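Local atomic coordinates of Lmo2125 protein (Listeria monocytogenes serovar 1/2a, PDB entry 5TU0), a protein that binds maltose and, as a solute-binding lipoprotein of the cell membrane, probably delivers the sugar to a transporter for uptake. Residues 62-67 and 286-291; 274-279 and 294-299; 28-31 and 37-40; 13-16 and 22-25. The protein carries 2 engineered substitutions. All coordinates share one frame; numbering follows the deposited sequence. Where two conformers were deposited one is given.

Contact 1: 62-67 and 286-291; sequences PDVMMS and DVAQKW. With TTN (tartronate), chain C.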
loop_
_atom_site.group_PDB
_atom_site.type_symbol
_atom_site.label_atom_id
_atom_site.label_comp_id
_atom_site.label_asym_id
_atom_site.label_seq_id
_atom_site.Cartn_x
_atom_site.Cartn_y
_atom_site.Cartn_z
ATOM N N PRO A 62 -4.699 22.437 10.356
ATOM C CA PRO A 62 -6.097 21.997 10.278
ATOM C C PRO A 62 -6.432 21.082 11.460
ATOM O O PRO A 62 -5.526 20.538 12.106
ATOM C CB PRO A 62 -6.132 21.198 8.959
ATOM C CG PRO A 62 -4.744 20.695 8.812
ATOM C CD PRO A 62 -3.884 21.815 9.292
ATOM N N ASP A 63 -7.722 20.919 11.749
ATOM C CA ASP A 63 -8.156 20.039 12.827
ATOM C C ASP A 63 -8.098 18.582 12.448
ATOM O O ASP A 63 -7.717 17.735 13.275
ATOM C CB ASP A 63 -9.586 20.359 13.221
ATOM C CG ASP A 63 -9.725 21.741 13.783
ATOM O OD1 ASP A 63 -9.082 22.014 14.814
ATOM O OD2 ASP A 63 -10.497 22.535 13.205
ATOM N N VAL A 64 -8.502 18.263 11.215
ATOM C CA VAL A 64 -8.475 16.885 10.731
ATOM C C VAL A 64 -7.898 16.835 9.322
ATOM O O VAL A 64 -7.999 17.793 8.554
ATOM C CB VAL A 64 -9.867 16.218 10.733
ATOM C CG1 VAL A 64 -10.399 16.062 12.155
ATOM C CG2 VAL A 64 -10.833 17.008 9.876
ATOM N N MET A 65 -7.270 15.710 9.009
ATOM C CA MET A 65 -6.652 15.492 7.712
ATOM C C MET A 65 -6.511 13.986 7.501
ATOM O O MET A 65 -6.952 13.204 8.324
ATOM C CB MET A 65 -5.304 16.220 7.677
ATOM C CG MET A 65 -4.255 15.646 8.625
ATOM S SD MET A 65 -3.306 16.895 9.531
ATOM C CE MET A 65 -4.534 17.222 10.789
ATOM N N MET A 66 -5.900 13.582 6.402
ATOM C CA MET A 66 -5.692 12.177 6.142
ATOM C C MET A 66 -4.204 11.867 6.172
ATOM O O MET A 66 -3.356 12.766 6.084
ATOM C CB MET A 66 -6.292 11.798 4.786
ATOM C CG MET A 66 -7.799 12.027 4.694
ATOM S SD MET A 66 -8.443 11.775 3.019
ATOM C CE MET A 66 -7.968 10.095 2.731
ATOM N N SER A 67 -3.892 10.580 6.298
ATOM C CA SER A 67 -2.522 10.114 6.267
ATOM C C SER A 67 -2.473 8.677 5.784
ATOM O O SER A 67 -3.383 7.890 6.070
ATOM C CB SER A 67 -1.887 10.190 7.656
ATOM O OG SER A 67 -0.577 9.619 7.664
ATOM N N ASP A 286 -13.382 17.341 20.202
ATOM C CA ASP A 286 -14.680 16.649 20.336
ATOM C C ASP A 286 -15.376 16.628 18.981
ATOM O O ASP A 286 -15.836 15.577 18.545
ATOM C CB ASP A 286 -15.603 17.303 21.380
ATOM C CG ASP A 286 -15.101 17.147 22.808
ATOM O OD1 ASP A 286 -14.309 16.217 23.089
ATOM O OD2 ASP A 286 -15.537 17.954 23.670
ATOM N N VAL A 287 -15.452 17.783 18.316
ATOM C CA VAL A 287 -16.074 17.841 16.990
ATOM C C VAL A 287 -15.263 17.021 15.976
ATOM O O VAL A 287 -15.847 16.365 15.110
ATOM C CB VAL A 287 -16.291 19.280 16.489
ATOM C CG1 VAL A 287 -16.883 19.275 15.089
ATOM C CG2 VAL A 287 -17.231 20.023 17.429
ATOM N N ALA A 288 -13.928 17.058 16.091
ATOM C CA ALA A 288 -13.054 16.267 15.216
ATOM C C ALA A 288 -13.337 14.753 15.355
ATOM O O ALA A 288 -13.353 14.010 14.348
ATOM C CB ALA A 288 -11.589 16.539 15.541
ATOM N N GLN A 289 -13.548 14.302 16.594
ATOM C CA GLN A 289 -13.872 12.885 16.865
ATOM C C GLN A 289 -15.190 12.528 16.170
ATOM O O GLN A 289 -15.313 11.464 15.538
ATOM C CB GLN A 289 -13.986 12.611 18.367
ATOM C CG GLN A 289 -14.423 11.187 18.703
ATOM C CD GLN A 289 -13.378 10.151 18.330
ATOM O OE1 GLN A 289 -12.276 10.147 18.886
ATOM N NE2 GLN A 289 -13.719 9.245 17.404
ATOM N N LYS A 290 -16.166 13.431 16.278
ATOM C CA LYS A 290 -17.449 13.233 15.626
ATOM C C LYS A 290 -17.246 13.153 14.102
ATOM O O LYS A 290 -17.856 12.326 13.462
ATOM C CB LYS A 290 -18.447 14.311 16.028
ATOM C CG LYS A 290 -18.869 14.222 17.501
ATOM C CD LYS A 290 -19.793 15.367 17.860
ATOM C CE LYS A 290 -20.338 15.277 19.283
ATOM N NZ LYS A 290 -19.274 15.426 20.316
ATOM N N TRP A 291 -16.351 13.963 13.554
ATOM C CA TRP A 291 -16.050 13.921 12.105
ATOM C C TRP A 291 -15.489 12.569 11.682
ATOM O O TRP A 291 -15.904 12.021 10.676
ATOM C CB TRP A 291 -15.089 15.043 11.684
ATOM C CG TRP A 291 -14.723 14.958 10.231
ATOM C CD1 TRP A 291 -13.608 14.377 9.698
ATOM C CD2 TRP A 291 -15.504 15.412 9.127
ATOM N NE1 TRP A 291 -13.635 14.458 8.329
ATOM C CE2 TRP A 291 -14.796 15.091 7.954
ATOM C CE3 TRP A 291 -16.739 16.061 9.015
ATOM C CZ2 TRP A 291 -15.274 15.415 6.680
ATOM C CZ3 TRP A 291 -17.214 16.385 7.746
ATOM C CH2 TRP A 291 -16.479 16.055 6.594
HETATM C C1 TTN C . -12.397 20.265 22.495
HETATM C C2 TTN C . -11.369 21.077 23.246
HETATM C C3 TTN C . -9.963 20.743 22.827
HETATM O O1 TTN C . -12.387 19.025 22.641
HETATM O O2 TTN C . -13.222 20.843 21.748
HETATM O O3 TTN C . -11.577 22.484 23.044
HETATM O O4 TTN C . -9.767 20.231 21.705
HETATM O O5 TTN C . -9.032 21.004 23.621
#
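In one of two conformers, Val64 divides its two methyl groups between two residues one helical turn apart, Ala288 and Trp291. Its CG1 meets the CB of Ala288 at 3.6 Å, a methyl-to-methyl contact that brings strand and helix close, with 6.4 Å between the CA atoms of Val64 and Ala288. The other branch, CG2, approaches the pyrrole part of the indole and lies 3.8 Å from CD1 of Trp291, with NE1 a little farther off; it comes in obliquely. With chi1 of Trp291 at 177° the ring extends anti to the backbone N, which carries CD1 over to the valine. Strand 64-68 belongs to the mixed sheet of one lobe of this periplasmic-binding-protein fold, paired antiparallel with strand 272-278, and helix 285-295 packs against it. No hydrogen bond crosses between the segments 62-67 and 286-291; buried apolar side chains make the join. The indole of Trp291 also meets the rings of Trp276 and Phe30 edge-to-face. At the start of the helix, away from Val64, the backbone N of Asp286 donates a bent hydrogen bond of 3.1 Å to O1 of the bound tartronate, at an N-H...O angle of 140°; Lys285 N and Lys283 O also bond this ligand.

Contact 2: 274-279 and 294-299; sequences KGWVVS and YVTNQK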
loop_
_atom_site.group_PDB
_atom_site.type_symbol
_atom_site.label_atom_id
_atom_site.label_comp_id
_atom_site.label_asym_id
_atom_site.label_seq_id
_atom_site.Cartn_x
_atom_site.Cartn_y
_atom_site.Cartn_z
ATOM N N LYS A 274 -5.275 4.532 3.728
ATOM C CA LYS A 274 -5.288 5.818 4.387
ATOM C C LYS A 274 -6.337 5.869 5.501
ATOM O O LYS A 274 -7.380 5.189 5.451
ATOM C CB LYS A 274 -5.613 6.921 3.370
ATOM C CG LYS A 274 -4.664 7.039 2.181
ATOM C CD LYS A 274 -5.047 8.261 1.344
ATOM C CE LYS A 274 -4.276 8.402 0.031
ATOM N NZ LYS A 274 -4.842 7.494 -0.988
ATOM N N GLY A 275 -6.046 6.691 6.496
ATOM C CA GLY A 275 -6.944 6.919 7.610
ATOM C C GLY A 275 -7.129 8.418 7.826
ATOM O O GLY A 275 -6.349 9.248 7.329
ATOM N N TRP A 276 -8.184 8.762 8.549
ATOM C CA TRP A 276 -8.423 10.120 8.954
ATOM C C TRP A 276 -7.740 10.296 10.317
ATOM O O TRP A 276 -7.803 9.403 11.175
ATOM C CB TRP A 276 -9.926 10.398 9.064
ATOM C CG TRP A 276 -10.584 10.619 7.765
ATOM C CD1 TRP A 276 -11.201 9.698 6.981
ATOM C CD2 TRP A 276 -10.709 11.876 7.091
ATOM N NE1 TRP A 276 -11.725 10.312 5.854
ATOM C CE2 TRP A 276 -11.413 11.644 5.893
ATOM C CE3 TRP A 276 -10.283 13.168 7.386
ATOM C CZ2 TRP A 276 -11.720 12.671 4.996
ATOM C CZ3 TRP A 276 -10.581 14.194 6.492
ATOM C CH2 TRP A 276 -11.291 13.931 5.311
ATOM N N VAL A 277 -7.073 11.432 10.503
ATOM C CA VAL A 277 -6.358 11.717 11.736
ATOM C C VAL A 277 -6.739 13.082 12.270
ATOM O O VAL A 277 -7.238 13.920 11.514
ATOM C CB VAL A 277 -4.835 11.623 11.536
ATOM C CG1 VAL A 277 -4.472 10.238 11.003
ATOM C CG2 VAL A 277 -4.302 12.701 10.588
ATOM N N VAL A 278 -6.517 13.286 13.572
ATOM C CA VAL A 278 -6.846 14.545 14.268
ATOM C C VAL A 278 -5.574 15.187 14.786
ATOM O O VAL A 278 -4.759 14.532 15.435
ATOM C CB VAL A 278 -7.783 14.295 15.462
ATOM C CG1 VAL A 278 -8.064 15.589 16.227
ATOM C CG2 VAL A 278 -9.069 13.644 14.994
ATOM N N SER A 279 -5.394 16.468 14.489
ATOM C CA SER A 279 -4.253 17.217 14.991
ATOM C C SER A 279 -4.252 17.221 16.524
ATOM O O SER A 279 -5.278 17.490 17.143
ATOM C CB SER A 279 -4.328 18.658 14.489
ATOM O OG SER A 279 -3.362 19.478 15.112
ATOM N N TYR A 294 -18.262 10.104 11.634
ATOM C CA TYR A 294 -19.130 10.413 10.499
ATOM C C TYR A 294 -18.534 9.932 9.160
ATOM O O TYR A 294 -19.144 9.128 8.432
ATOM C CB TYR A 294 -19.348 11.927 10.428
ATOM C CG TYR A 294 -20.149 12.416 9.240
ATOM C CD1 TYR A 294 -21.533 12.324 9.232
ATOM C CD2 TYR A 294 -19.527 13.011 8.141
ATOM C CE1 TYR A 294 -22.283 12.787 8.150
ATOM C CE2 TYR A 294 -20.274 13.474 7.051
ATOM C CZ TYR A 294 -21.656 13.357 7.069
ATOM O OH TYR A 294 -22.430 13.797 6.011
ATOM N N VAL A 295 -17.339 10.421 8.836
ATOM C CA VAL A 295 -16.732 10.142 7.534
ATOM C C VAL A 295 -16.410 8.652 7.324
ATOM O O VAL A 295 -16.310 8.197 6.180
ATOM C CB VAL A 295 -15.494 11.059 7.270
ATOM C CG1 VAL A 295 -14.298 10.642 8.111
ATOM C CG2 VAL A 295 -15.078 11.024 5.808
ATOM N N THR A 296 -16.270 7.895 8.418
ATOM C CA THR A 296 -15.993 6.458 8.327
ATOM C C THR A 296 -17.248 5.586 8.516
ATOM O O THR A 296 -17.128 4.359 8.588
ATOM C CB THR A 296 -14.842 5.992 9.267
ATOM O OG1 THR A 296 -15.182 6.233 10.639
ATOM C CG2 THR A 296 -13.564 6.706 8.938
ATOM N N ASN A 297 -18.447 6.185 8.578
ATOM C CA ASN A 297 -19.652 5.355 8.680
ATOM C C ASN A 297 -19.974 4.770 7.300
ATOM O O ASN A 297 -19.348 5.138 6.296
ATOM C CB ASN A 297 -20.853 6.069 9.343
ATOM C CG ASN A 297 -21.480 7.169 8.490
ATOM O OD1 ASN A 297 -21.348 7.207 7.279
ATOM N ND2 ASN A 297 -22.183 8.077 9.160
ATOM N N GLN A 298 -20.937 3.862 7.246
ATOM C CA GLN A 298 -21.262 3.183 5.984
ATOM C C GLN A 298 -21.712 4.119 4.867
ATOM O O GLN A 298 -21.235 4.010 3.753
ATOM C CB GLN A 298 -22.334 2.118 6.202
ATOM C CG GLN A 298 -22.698 1.378 4.916
ATOM C CD GLN A 298 -23.702 0.271 5.138
ATOM O OE1 GLN A 298 -24.114 0.006 6.259
ATOM N NE2 GLN A 298 -24.080 -0.398 4.056
ATOM N N LYS A 299 -22.633 5.029 5.168
ATOM C CA LYS A 299 -23.141 5.962 4.161
ATOM C C LYS A 299 -22.012 6.769 3.495
ATOM O O LYS A 299 -21.906 6.812 2.262
ATOM C CB LYS A 299 -24.178 6.923 4.792
ATOM C CG LYS A 299 -24.843 7.873 3.802
ATOM C CD LYS A 299 -25.949 8.695 4.459
ATOM C CE LYS A 299 -26.677 9.580 3.457
ATOM N NZ LYS A 299 -25.788 10.624 2.869
#
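Val295 sets one methyl group over a face of the Trp276 indole and brings the other near the ring nitrogen. CG1 of Val295 stands 3.5 Å from the centroid of the five-membered ring of Trp276, only 14° off the ring normal, which makes this a CH-pi contact. Its nearest ring atoms include CD1 of Trp276, 3.4 Å from CG1 of Val295. The second branch, CG2, reaches NE1 of Trp276, likewise at 3.4 Å, with CE2 and CZ2 somewhat farther off. The two side chains cross at about a right angle. A chi1 of 73° puts CG1 of Val295 between its own backbone N and carbonyl carbon, while CG2 lies anti to the N; both methyls are on the same side of the ring, CG1 over the pyrrole and CG2 beyond its NE1 corner. Thr296 adds a lighter touch: its CG2 comes obliquely to CD1 of Trp276 at 4.3 Å, and its hydroxyl is engaged elsewhere, with Leu292 O and Asn88 ND2. Thr296 is also where the chain leaves helix 285-295, so the tryptophan meets the last turn of that helix. Trp276 itself projects from strand 272-278, between strands 64-68 and 105-121 of the mixed sheet, and also touches Val23 of helix 17-34, whose Tyr22 and Ile26 pack on Val295.

Contact 3: 28-31 and 37-40; sequences GDFE and KVKV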
loop_
_atom_site.group_PDB
_atom_site.type_symbol
_atom_site.label_atom_id
_atom_site.label_comp_id
_atom_site.label_asym_id
_atom_site.label_seq_id
_atom_site.Cartn_x
_atom_site.Cartn_y
_atom_site.Cartn_z
ATOM N N GLY A 28 -22.252 18.882 4.462
ATOM C CA GLY A 28 -23.543 19.481 4.804
ATOM C C GLY A 28 -24.326 18.781 5.901
ATOM O O GLY A 28 -24.783 19.422 6.852
ATOM N N ASP A 29 -24.489 17.471 5.772
ATOM C CA ASP A 29 -25.268 16.706 6.755
ATOM C C ASP A 29 -24.579 16.671 8.132
ATOM O O ASP A 29 -25.254 16.666 9.173
ATOM C CB ASP A 29 -25.593 15.317 6.221
ATOM C CG ASP A 29 -26.535 15.361 5.034
ATOM O OD1 ASP A 29 -27.433 16.222 5.008
ATOM O OD2 ASP A 29 -26.392 14.526 4.130
ATOM N N PHE A 30 -23.246 16.706 8.119
ATOM C CA PHE A 30 -22.475 16.774 9.360
ATOM C C PHE A 30 -22.679 18.138 10.027
ATOM O O PHE A 30 -22.884 18.219 11.245
ATOM C CB PHE A 30 -20.999 16.543 9.089
ATOM C CG PHE A 30 -20.149 16.616 10.311
ATOM C CD1 PHE A 30 -19.997 15.497 11.124
ATOM C CD2 PHE A 30 -19.499 17.793 10.655
ATOM C CE1 PHE A 30 -19.203 15.544 12.268
ATOM C CE2 PHE A 30 -18.713 17.856 11.801
ATOM C CZ PHE A 30 -18.556 16.730 12.603
ATOM N N GLU A 31 -22.604 19.202 9.230
ATOM C CA GLU A 31 -22.839 20.567 9.730
ATOM C C GLU A 31 -24.196 20.688 10.425
ATOM O O GLU A 31 -24.291 21.220 11.533
ATOM C CB GLU A 31 -22.761 21.579 8.595
ATOM C CG GLU A 31 -21.352 21.751 8.039
ATOM C CD GLU A 31 -21.274 22.747 6.903
ATOM O OE1 GLU A 31 -22.275 22.933 6.165
ATOM O OE2 GLU A 31 -20.194 23.347 6.747
ATOM N N LYS A 37 -19.733 24.621 11.520
ATOM C CA LYS A 37 -19.407 25.049 10.164
ATOM C C LYS A 37 -18.090 24.345 9.830
ATOM O O LYS A 37 -17.130 24.439 10.589
ATOM C CB LYS A 37 -19.281 26.566 10.045
ATOM C CG LYS A 37 -18.990 26.988 8.607
ATOM C CD LYS A 37 -19.235 28.453 8.331
ATOM C CE LYS A 37 -19.080 28.736 6.835
ATOM N NZ LYS A 37 -19.555 30.093 6.452
ATOM N N VAL A 38 -18.068 23.595 8.731
ATOM C CA VAL A 38 -16.873 22.896 8.299
ATOM C C VAL A 38 -16.204 23.744 7.218
ATOM O O VAL A 38 -16.851 24.128 6.251
ATOM C CB VAL A 38 -17.195 21.497 7.728
ATOM C CG1 VAL A 38 -15.954 20.840 7.134
ATOM C CG2 VAL A 38 -17.812 20.613 8.805
ATOM N N LYS A 39 -14.925 24.050 7.423
ATOM C CA LYS A 39 -14.107 24.785 6.468
ATOM C C LYS A 39 -13.248 23.746 5.767
ATOM O O LYS A 39 -12.497 23.015 6.423
ATOM C CB LYS A 39 -13.236 25.801 7.202
ATOM C CG LYS A 39 -12.253 26.565 6.333
ATOM C CD LYS A 39 -11.400 27.486 7.189
ATOM C CE LYS A 39 -10.346 28.213 6.372
ATOM N NZ LYS A 39 -9.616 29.213 7.201
ATOM N N VAL A 40 -13.365 23.663 4.446
ATOM C CA VAL A 40 -12.600 22.699 3.668
ATOM C C VAL A 40 -11.413 23.384 2.994
ATOM O O VAL A 40 -11.582 24.350 2.263
ATOM C CB VAL A 40 -13.472 22.024 2.592
ATOM C CG1 VAL A 40 -12.670 20.975 1.828
ATOM C CG2 VAL A 40 -14.693 21.374 3.233
#
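Glu31 OE2 accepts a hydrogen bond from the backbone N of Val38, 2.9 Å long and nearly straight, with an N-H...O angle of 165°. The bond spans the turn of a beta-alpha-beta unit made of strand 10-15, helix 17-34 and strand 37-42, linking the last part of the helix to the start of the strand that follows. The carboxylate uses its anti lone pair, the one directed away from OE1. The glutamate gets there with CG anti to its carbonyl carbon (chi1 -69°) and the chain extended beyond CG, which carries OE2 past the valine side chain to the strand backbone. On the way CG of Glu31 packs 3.8 Å from CG2 of Val38, and the two side chains cross obliquely. The CB of Lys37 is directed away from the helix, and NZ of Lys37 remains 6.8 Å from OE2 of Glu31; any attraction between these opposite charges is therefore at a distance, with no salt bridge. Deeper in, Phe30 and Val38 meet at about a right angle. The same valine reaches Val13 of strand 10-15, while the phenyl ring goes on to helix 285-295, touching Val287 and meeting the ring of Tyr294 with the planes at about 55°. One methyl group thus serves both helix residues: besides its contact with Glu31, CG2 of Val38 lies 3.8 Å from CD2 of Phe30.

Contact 4: 13-16 and 22-25; sequences VSVD and YVNK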
loop_
_atom_site.group_PDB
_atom_site.type_symbol
_atom_site.label_atom_id
_atom_site.label_comp_id
_atom_site.label_asym_id
_atom_site.label_seq_id
_atom_site.Cartn_x
_atom_site.Cartn_y
_atom_site.Cartn_z
ATOM N N VAL A 13 -11.044 21.023 7.832
ATOM C CA VAL A 13 -10.764 19.716 7.242
ATOM C C VAL A 13 -9.851 19.951 6.066
ATOM O O VAL A 13 -10.222 20.681 5.156
ATOM C CB VAL A 13 -12.073 19.045 6.763
ATOM C CG1 VAL A 13 -11.805 17.719 6.039
ATOM C CG2 VAL A 13 -13.018 18.856 7.936
ATOM N N SER A 14 -8.643 19.380 6.114
ATOM C CA SER A 14 -7.676 19.524 5.037
ATOM C C SER A 14 -7.511 18.227 4.268
ATOM O O SER A 14 -7.203 17.177 4.847
ATOM C CB SER A 14 -6.314 19.983 5.565
ATOM O OG SER A 14 -5.424 20.279 4.490
ATOM N N VAL A 15 -7.677 18.297 2.951
ATOM C CA VAL A 15 -7.528 17.121 2.121
ATOM C C VAL A 15 -6.855 17.440 0.809
ATOM O O VAL A 15 -6.815 18.581 0.371
ATOM C CB VAL A 15 -8.889 16.417 1.825
ATOM C CG1 VAL A 15 -9.461 15.779 3.077
ATOM C CG2 VAL A 15 -9.908 17.364 1.170
ATOM N N ASP A 16 -6.316 16.397 0.202
ATOM C CA ASP A 16 -5.723 16.470 -1.103
ATOM C C ASP A 16 -6.806 16.846 -2.113
ATOM O O ASP A 16 -7.989 16.599 -1.887
ATOM C CB ASP A 16 -5.141 15.110 -1.449
ATOM C CG ASP A 16 -4.350 15.132 -2.696
ATOM O OD1 ASP A 16 -4.968 15.182 -3.795
ATOM O OD2 ASP A 16 -3.110 15.064 -2.571
ATOM N N TYR A 22 -15.514 15.407 -2.729
ATOM C CA TYR A 22 -16.122 14.431 -1.848
ATOM C C TYR A 22 -16.428 15.041 -0.493
ATOM O O TYR A 22 -17.559 14.916 0.005
ATOM C CB TYR A 22 -15.212 13.198 -1.690
ATOM C CG TYR A 22 -15.562 12.352 -0.505
ATOM C CD1 TYR A 22 -16.706 11.566 -0.509
ATOM C CD2 TYR A 22 -14.732 12.317 0.627
ATOM C CE1 TYR A 22 -17.043 10.788 0.591
ATOM C CE2 TYR A 22 -15.057 11.537 1.728
ATOM C CZ TYR A 22 -16.213 10.768 1.700
ATOM O OH TYR A 22 -16.552 9.980 2.784
ATOM N N VAL A 23 -15.443 15.713 0.098
ATOM C CA VAL A 23 -15.649 16.345 1.396
ATOM C C VAL A 23 -16.760 17.420 1.287
ATOM O O VAL A 23 -17.632 17.504 2.172
ATOM C CB VAL A 23 -14.334 16.893 1.997
ATOM C CG1 VAL A 23 -14.596 17.721 3.250
ATOM C CG2 VAL A 23 -13.401 15.736 2.332
ATOM N N ASN A 24 -16.747 18.199 0.211
ATOM C CA ASN A 24 -17.790 19.225 0.004
ATOM C C ASN A 24 -19.183 18.625 -0.127
ATOM O O ASN A 24 -20.148 19.181 0.416
ATOM C CB ASN A 24 -17.468 20.157 -1.169
ATOM C CG ASN A 24 -16.479 21.242 -0.790
ATOM O OD1 ASN A 24 -16.440 21.691 0.354
ATOM N ND2 ASN A 24 -15.685 21.677 -1.750
ATOM N N LYS A 25 -19.286 17.486 -0.804
ATOM C CA LYS A 25 -20.556 16.794 -0.931
ATOM C C LYS A 25 -21.100 16.332 0.428
ATOM O O LYS A 25 -22.267 16.547 0.726
ATOM C CB LYS A 25 -20.448 15.577 -1.850
ATOM C CG LYS A 25 -21.788 14.915 -2.151
ATOM C CD LYS A 25 -21.661 13.818 -3.203
ATOM C CE LYS A 25 -22.957 13.563 -3.957
ATOM N NZ LYS A 25 -23.238 14.642 -4.936
#
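Val23 faces the strand with both of its methyl groups, and Val13 and Val15 receive one each. The contact lies in the first half of a beta-alpha-beta unit, where strand 10-15 runs into helix 17-34 and the helix folds back over the sheet. From CB, which points toward the strand, the Val23 side chain forks. CG1, anti to the backbone N (chi1 172°), heads for Val13 and meets that residue's CG1 at 3.9 Å, the two side chains reaching toward each other tip to tip. CG2, anti to the carbonyl carbon, takes the other direction along the strand, where the Val15 side chain crosses it obliquely. It faces both branches of Val15. The CA atoms of Val15 and Val23 are 8.2 Å apart, a separation bridged by the methyl contacts. Val13 and Val15 are two residues apart in the strand and so point to the same side, toward the helix, whereas Ser14 between them points away; this spacing lets a single helix residue span both. No hydrogen bond crosses between the segments 13-16 and 22-25. At the end of the strand Asp16 takes the N-cap position of helix 17-34, its OD1 accepting a hydrogen bond from Gly18 N. The buried group continues on to Val40 of strand 37-42, which touches Val23, and to Trp276, whose indole touches Val13 and Val15. At the Val15 end CG2 of Val23 is evenly placed, 4.0 Å from CG1 and 4.0 Å from CG2 of Val15.

Overall arrangement
From the N terminus, contact 4 closes first, folding helix 17-34 back on strand 10-15, and contact 3 follows in series, joining the same helix to strand 37-42; together they build the beta-alpha-beta unit. Contacts 1 and 2 come later and cross each other along the chain. Contact 1 spans 218 residues and returns helix 285-295 to strand 64-68, while contact 2 is a short closure between strand 272-278 and the end of that helix. Their strands are antiparallel neighbours in the mixed sheet. The two pairs merge where Ser14 bonds to Val64 and where Trp276 packs against Val13 and Val15, so that the apolar parts of the four contacts adjoin, with the edge of contact 3 at the surface.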